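Local coordinates for protein polyketide synthase PksJ (Bacillus subtilis subsp. subtilis, PDB 4J1Q) that catalyses the stereoselective, NADPH-dependent reduction of alpha- and beta-keto groups on polyketide intermediates of the bacillaene assembly line, at residues Phe335-Ser340 against Ser380-Leu385; Ser340-Asn345 against Gln429-Glu434. One frame throughout, in Å; residues are numbered along the deposited sequence.

Contact 1: Phe335-Ser340 against Ser380-Leu385. With NDP (NADPH dihydro-nicotinamide-adenine-dinucleotide phosphate), chain B.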
loop_
_atom_site.group_PDB
_atom_site.type_symbol
_atom_site.label_atom_id
_atom_site.label_comp_id
_atom_site.label_asym_id
_atom_site.label_seq_id
_atom_site.Cartn_x
_atom_site.Cartn_y
_atom_site.Cartn_z
ATOM N N PHE A 335 -0.629 1.588 8.942
ATOM C CA PHE A 335 -1.546 1.346 7.825
ATOM C C PHE A 335 -1.782 -0.155 7.704
ATOM O O PHE A 335 -0.830 -0.931 7.652
ATOM C CB PHE A 335 -0.957 1.857 6.493
ATOM C CG PHE A 335 -0.260 3.178 6.584
ATOM C CD1 PHE A 335 0.816 3.458 5.744
ATOM C CD2 PHE A 335 -0.699 4.163 7.451
ATOM C CE1 PHE A 335 1.510 4.657 5.848
ATOM C CE2 PHE A 335 -0.021 5.365 7.565
ATOM C CZ PHE A 335 1.082 5.618 6.759
ATOM N N PHE A 336 -3.029 -0.540 7.483
ATOM C CA PHE A 336 -3.331 -1.930 7.130
ATOM C C PHE A 336 -3.374 -2.144 5.620
ATOM O O PHE A 336 -4.415 -1.983 4.966
ATOM C CB PHE A 336 -4.634 -2.401 7.789
ATOM C CG PHE A 336 -4.476 -2.742 9.254
ATOM C CD1 PHE A 336 -3.264 -2.507 9.913
ATOM C CD2 PHE A 336 -5.514 -3.333 9.955
ATOM C CE1 PHE A 336 -3.113 -2.826 11.247
ATOM C CE2 PHE A 336 -5.371 -3.649 11.291
ATOM C CZ PHE A 336 -4.163 -3.406 11.945
ATOM N N SER A 337 -2.211 -2.445 5.058
ATOM C CA SER A 337 -2.081 -2.634 3.613
ATOM C C SER A 337 -2.241 -4.128 3.338
ATOM O O SER A 337 -2.636 -4.884 4.217
ATOM C CB SER A 337 -0.694 -2.125 3.158
ATOM O OG SER A 337 -0.425 -2.430 1.798
ATOM N N SER A 338 -1.835 -4.578 2.157
ATOM C CA SER A 338 -2.152 -5.932 1.759
ATOM C C SER A 338 -0.998 -6.547 0.999
ATOM O O SER A 338 -0.221 -5.845 0.321
ATOM C CB SER A 338 -3.398 -5.946 0.866
ATOM O OG SER A 338 -3.438 -7.140 0.107
ATOM N N VAL A 339 -0.929 -7.872 1.040
ATOM C CA VAL A 339 -0.021 -8.594 0.162
ATOM C C VAL A 339 -0.220 -8.256 -1.342
ATOM O O VAL A 339 0.719 -8.275 -2.117
ATOM C CB VAL A 339 -0.089 -10.105 0.461
ATOM C CG1 VAL A 339 -0.166 -10.919 -0.814
ATOM C CG2 VAL A 339 1.114 -10.517 1.309
ATOM N N SER A 340 -1.420 -7.828 -1.713
ATOM C CA SER A 340 -1.690 -7.391 -3.092
ATOM C C SER A 340 -0.848 -6.185 -3.504
ATOM O O SER A 340 -0.399 -6.100 -4.643
ATOM C CB SER A 340 -3.170 -7.053 -3.261
ATOM O OG SER A 340 -3.950 -8.084 -2.666
ATOM N N SER A 380 3.596 0.259 7.639
ATOM C CA SER A 380 2.576 -0.327 6.782
ATOM C C SER A 380 2.748 -1.848 6.785
ATOM O O SER A 380 3.869 -2.350 6.608
ATOM C CB SER A 380 2.700 0.232 5.361
ATOM O OG SER A 380 1.636 -0.204 4.491
ATOM N N PHE A 381 1.670 -2.580 7.071
ATOM C CA PHE A 381 1.748 -4.039 7.095
ATOM C C PHE A 381 1.152 -4.561 5.795
ATOM O O PHE A 381 -0.019 -4.279 5.486
ATOM C CB PHE A 381 0.970 -4.630 8.295
ATOM C CG PHE A 381 1.658 -4.461 9.635
ATOM C CD1 PHE A 381 1.547 -3.277 10.355
ATOM C CD2 PHE A 381 2.352 -5.507 10.200
ATOM C CE1 PHE A 381 2.147 -3.134 11.605
ATOM C CE2 PHE A 381 2.964 -5.375 11.447
ATOM C CZ PHE A 381 2.852 -4.188 12.154
ATOM N N ASN A 382 1.913 -5.366 5.060
ATOM C CA ASN A 382 1.303 -6.143 3.998
ATOM C C ASN A 382 0.727 -7.463 4.494
ATOM O O ASN A 382 1.472 -8.456 4.674
ATOM C CB ASN A 382 2.287 -6.384 2.862
ATOM C CG ASN A 382 2.814 -5.105 2.286
ATOM O OD1 ASN A 382 3.859 -4.588 2.726
ATOM N ND2 ASN A 382 2.127 -4.595 1.274
ATOM N N TRP A 383 -0.574 -7.441 4.792
ATOM C CA TRP A 383 -1.253 -8.585 5.401
ATOM C C TRP A 383 -1.628 -9.574 4.352
ATOM O O TRP A 383 -2.115 -9.194 3.267
ATOM C CB TRP A 383 -2.535 -8.149 6.086
ATOM C CG TRP A 383 -2.362 -7.349 7.351
ATOM C CD1 TRP A 383 -3.014 -6.170 7.683
ATOM C CD2 TRP A 383 -1.583 -7.717 8.554
ATOM N NE1 TRP A 383 -2.660 -5.753 8.945
ATOM C CE2 TRP A 383 -1.807 -6.643 9.527
ATOM C CE3 TRP A 383 -0.754 -8.777 8.900
ATOM C CZ2 TRP A 383 -1.248 -6.670 10.800
ATOM C CZ3 TRP A 383 -0.147 -8.767 10.161
ATOM C CH2 TRP A 383 -0.403 -7.743 11.101
ATOM N N PRO A 384 -1.525 -10.864 4.694
ATOM C CA PRO A 384 -2.165 -11.861 3.870
ATOM C C PRO A 384 -3.654 -11.974 4.216
ATOM O O PRO A 384 -4.168 -11.231 5.073
ATOM C CB PRO A 384 -1.438 -13.129 4.274
ATOM C CG PRO A 384 -1.202 -12.937 5.751
ATOM C CD PRO A 384 -0.912 -11.457 5.902
ATOM N N LEU A 385 -4.319 -12.931 3.575
ATOM C CA LEU A 385 -5.713 -13.274 3.881
ATOM C C LEU A 385 -5.821 -13.684 5.346
ATOM O O LEU A 385 -5.155 -14.623 5.759
ATOM C CB LEU A 385 -6.156 -14.438 2.976
ATOM C CG LEU A 385 -7.636 -14.804 2.784
ATOM C CD1 LEU A 385 -8.172 -15.689 3.902
ATOM C CD2 LEU A 385 -8.517 -13.573 2.566
HETATM P PA NDP B . -13.694 -4.886 5.814
HETATM O O1A NDP B . -14.286 -4.497 4.454
HETATM O O2A NDP B . -14.389 -5.774 6.798
HETATM O O5B NDP B . -13.227 -3.553 6.559
HETATM C C5B NDP B . -13.067 -2.327 5.840
HETATM C C4B NDP B . -13.878 -1.294 6.604
HETATM O O4B NDP B . -13.582 -0.003 6.069
HETATM C C3B NDP B . -15.364 -1.503 6.353
HETATM O O3B NDP B . -15.925 -1.681 7.683
HETATM C C2B NDP B . -15.854 -0.204 5.719
HETATM O O2B NDP B . -17.065 0.267 6.387
HETATM C C1B NDP B . -14.759 0.797 6.039
HETATM N N9A NDP B . -14.673 1.769 4.909
HETATM C C8A NDP B . -14.679 1.479 3.559
HETATM N N7A NDP B . -14.573 2.681 2.869
HETATM C C5A NDP B . -14.437 3.714 3.813
HETATM C C6A NDP B . -14.302 5.098 3.722
HETATM N N6A NDP B . -14.300 5.756 2.518
HETATM N N1A NDP B . -14.201 5.835 4.865
HETATM C C2A NDP B . -14.267 5.239 6.081
HETATM N N3A NDP B . -14.441 3.905 6.186
HETATM C C4A NDP B . -14.489 3.112 5.071
HETATM O O3 NDP B . -12.230 -5.494 5.512
HETATM P PN NDP B . -11.262 -5.949 6.702
HETATM O O1N NDP B . -11.056 -7.436 6.428
HETATM O O2N NDP B . -11.706 -5.367 8.032
HETATM O O5D NDP B . -9.894 -5.194 6.295
HETATM C C5D NDP B . -9.281 -4.185 7.110
HETATM C C4D NDP B . -8.125 -3.561 6.295
HETATM O O4D NDP B . -7.057 -4.526 6.182
HETATM C C3D NDP B . -8.568 -3.242 4.859
HETATM O O3D NDP B . -8.035 -1.965 4.434
HETATM C C2D NDP B . -8.008 -4.373 4.054
HETATM O O2D NDP B . -7.674 -3.894 2.748
HETATM C C1D NDP B . -6.773 -4.844 4.836
HETATM N N1N NDP B . -6.551 -6.287 4.673
HETATM C C2N NDP B . -7.442 -7.205 5.144
HETATM C C3N NDP B . -7.252 -8.591 4.934
HETATM C C7N NDP B . -8.259 -9.600 5.489
HETATM O O7N NDP B . -7.914 -10.786 5.579
HETATM N N7N NDP B . -9.525 -9.222 5.785
HETATM C C4N NDP B . -6.146 -9.039 4.164
HETATM C C5N NDP B . -5.260 -8.065 3.663
HETATM C C6N NDP B . -5.502 -6.695 3.930
HETATM P P2B NDP B . -18.153 1.193 5.622
HETATM O O1X NDP B . -18.411 0.402 4.321
HETATM O O2X NDP B . -19.241 1.230 6.688
HETATM O O3X NDP B . -17.488 2.532 5.373
#
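Phe335-Ser338 and Ser380-Trp383 are neighbouring parallel strands in the Rossmann fold of the ketoreductase domain, and their C-terminal ends meet NADPH. Phe381 N donates to Phe335 O at 3.1 Å. Weak bonds follow from Ser337 N to Phe381 O and from Trp383 N to Ser337 O. Val339 N then reaches Trp383 O at 2.8 Å. Asn382 adds a nearly straight side-chain bond, ND2 to Ser338 O (2.8 Å, 178°). Ser338 O lies in the amide plane of Asn382, but ND2 sits above the plane of the Ser338 carbonyl. Asp359 also accepts from ND2, and Gln429 donates to OD1, so the amide is held at both ends. With CG anti to the carbonyl carbon (chi1 -71°), Trp383 sets its indole edge against the ring face of Phe336 in a T-shaped pair. Trp383 NE1 lies 3.4 Å from Phe336 CD1, and the planes stand at 84°. Pro384 O comes within 3.1 Å of the nicotinamide C4N, and Ser337 O lies 3.4 Å from C6N. Ser338 OG N-caps the next helix by accepting from Ser340 N. On the other face, helix 349-370 brings Asp359 to Ser337 OG and Ser380 OG. Strand 332-338 runs between strands 286-289 and 377-383.

Contact 2: Ser340-Asn345 against Gln429-Glu434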
loop_
_atom_site.group_PDB
_atom_site.type_symbol
_atom_site.label_atom_id
_atom_site.label_comp_id
_atom_site.label_asym_id
_atom_site.label_seq_id
_atom_site.Cartn_x
_atom_site.Cartn_y
_atom_site.Cartn_z
ATOM N N SER A 340 -1.420 -7.828 -1.713
ATOM C CA SER A 340 -1.690 -7.391 -3.092
ATOM C C SER A 340 -0.848 -6.185 -3.504
ATOM O O SER A 340 -0.399 -6.100 -4.643
ATOM C CB SER A 340 -3.170 -7.053 -3.261
ATOM O OG SER A 340 -3.950 -8.084 -2.666
ATOM N N GLY A 341 -0.693 -5.227 -2.592
ATOM C CA GLY A 341 0.102 -4.041 -2.859
ATOM C C GLY A 341 1.520 -4.329 -3.345
ATOM O O GLY A 341 2.013 -3.645 -4.251
ATOM N N CYS A 342 2.127 -5.416 -2.860
ATOM C CA CYS A 342 3.532 -5.702 -3.188
ATOM C C CYS A 342 3.747 -6.895 -4.123
ATOM O O CYS A 342 4.848 -7.116 -4.593
ATOM C CB CYS A 342 4.363 -5.844 -1.901
ATOM S SG CYS A 342 3.642 -6.951 -0.667
ATOM N N LEU A 343 2.692 -7.656 -4.412
ATOM C CA LEU A 343 2.804 -8.798 -5.335
ATOM C C LEU A 343 1.900 -8.624 -6.541
ATOM O O LEU A 343 1.985 -9.378 -7.532
ATOM C CB LEU A 343 2.417 -10.083 -4.631
ATOM C CG LEU A 343 3.244 -10.504 -3.417
ATOM C CD1 LEU A 343 2.834 -11.917 -3.025
ATOM C CD2 LEU A 343 4.740 -10.437 -3.710
ATOM N N GLY A 344 1.020 -7.637 -6.452
ATOM C CA GLY A 344 -0.092 -7.547 -7.374
ATOM C C GLY A 344 -1.024 -8.726 -7.114
ATOM O O GLY A 344 -0.667 -9.641 -6.383
ATOM N N ASN A 345 -2.198 -8.701 -7.744
ATOM C CA ASN A 345 -3.129 -9.826 -7.682
ATOM C C ASN A 345 -4.209 -9.670 -8.766
ATOM O O ASN A 345 -4.781 -8.583 -8.938
ATOM C CB ASN A 345 -3.805 -9.849 -6.312
ATOM C CG ASN A 345 -4.529 -11.150 -6.040
ATOM O OD1 ASN A 345 -4.584 -12.042 -6.886
ATOM N ND2 ASN A 345 -5.091 -11.262 -4.855
ATOM N N GLN A 429 7.764 -0.878 6.502
ATOM C CA GLN A 429 6.991 -1.838 5.745
ATOM C C GLN A 429 7.338 -3.250 6.151
ATOM O O GLN A 429 8.497 -3.673 6.061
ATOM C CB GLN A 429 7.246 -1.651 4.241
ATOM C CG GLN A 429 6.063 -1.978 3.359
ATOM C CD GLN A 429 6.452 -1.999 1.892
ATOM O OE1 GLN A 429 7.199 -1.134 1.427
ATOM N NE2 GLN A 429 5.991 -3.008 1.169
ATOM N N VAL A 430 6.308 -4.008 6.491
ATOM C CA VAL A 430 6.476 -5.382 6.906
ATOM C C VAL A 430 5.497 -6.213 6.093
ATOM O O VAL A 430 4.305 -5.939 6.062
ATOM C CB VAL A 430 6.140 -5.530 8.412
ATOM C CG1 VAL A 430 5.956 -7.000 8.784
ATOM C CG2 VAL A 430 7.240 -4.908 9.269
ATOM N N PHE A 431 6.005 -7.219 5.423
ATOM C CA PHE A 431 5.175 -8.075 4.601
ATOM C C PHE A 431 4.949 -9.386 5.342
ATOM O O PHE A 431 5.893 -10.085 5.659
ATOM C CB PHE A 431 5.870 -8.323 3.267
ATOM C CG PHE A 431 5.232 -9.377 2.427
ATOM C CD1 PHE A 431 4.760 -9.073 1.185
ATOM C CD2 PHE A 431 5.188 -10.692 2.838
ATOM C CE1 PHE A 431 4.223 -10.049 0.369
ATOM C CE2 PHE A 431 4.592 -11.664 2.060
ATOM C CZ PHE A 431 4.109 -11.337 0.815
ATOM N N VAL A 432 3.707 -9.703 5.633
ATOM C CA VAL A 432 3.421 -10.872 6.438
ATOM C C VAL A 432 2.710 -11.922 5.608
ATOM O O VAL A 432 1.766 -11.632 4.883
ATOM C CB VAL A 432 2.545 -10.527 7.637
ATOM C CG1 VAL A 432 2.282 -11.780 8.484
ATOM C CG2 VAL A 432 3.204 -9.432 8.458
ATOM N N MET A 433 3.190 -13.147 5.723
ATOM C CA MET A 433 2.665 -14.257 4.962
ATOM C C MET A 433 2.475 -15.406 5.934
ATOM O O MET A 433 3.318 -15.636 6.785
ATOM C CB MET A 433 3.709 -14.675 3.957
ATOM C CG MET A 433 3.210 -14.796 2.550
ATOM S SD MET A 433 4.642 -14.784 1.446
ATOM C CE MET A 433 3.847 -14.542 -0.148
ATOM N N GLU A 434 1.392 -16.160 5.806
ATOM C CA GLU A 434 1.260 -17.411 6.573
ATOM C C GLU A 434 0.946 -18.576 5.652
ATOM O O GLU A 434 0.052 -18.490 4.831
ATOM C CB GLU A 434 0.156 -17.301 7.635
ATOM C CG GLU A 434 0.630 -16.834 9.003
ATOM C CD GLU A 434 0.455 -17.879 10.087
ATOM O OE1 GLU A 434 -0.668 -18.027 10.615
ATOM O OE2 GLU A 434 1.460 -18.523 10.432
#
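Cys342 and Phe431 mark the nearest backbone approach, with their CA atoms 8.3 Å apart, so a short helix faces a strand through side chains. Gly344 is the first residue to leave the helix, with a positive phi (67°). The CB of Phe431 points toward the helix. Cys342 SG comes in at the ring edge, close to the ring plane. Cys342 SG lies 4.2 Å from the centroid of the Phe431 ring and 81° off the ring normal, a cysteine sulfur-aromatic contact. The gap from Cys342 SG to Phe431 CD1 is only 3.0 Å, short enough for its exact value to be doubtful. Cys342 SG sits between the backbone N and the carbonyl carbon (chi1 49°), which sets it at the edge of the Phe431 ring. Strand 429-435 lies next to strand 377-383 in the Rossmann fold, and helix 339-343 follows strand 332-338 directly. Leu343 crosses Phe431 at about a right angle. Leu343 CG lies 3.9 Å from Phe431 CE1, again near the ring edge. Further along the strand, the extended side chain of Met433 meets Leu343 tip to tip, with Met433 CE 4.0 Å from Leu343 CD1. Trp184 also meets the Phe431 ring, and Met440 and Leu444 of helix 437-444 touch Met433.

Overall arrangement
The centres of contacts 1 and 2 lie 6 Å apart, and Ser340 belongs to both. Strands 377-383 and 429-435 are neighbours, probably joined by hydrogen bonds from Asn382 N to Val430 O (2.7 Å) and from Val432 N to Asn382 O (2.7 Å). Helix 339-343 lies against this pair. Val339 of contact 1 packs on Phe431 of contact 2, although the 3.1 Å from Val339 CG2 to Phe431 CZ is doubtful as a value. Contact 1 lines the NADPH pocket directly. Contact 2 lies farther from the cofactor, with the Cys342 side chain about 10 Å from it. In sequence, 380-385 falls between the two segments of contact 2.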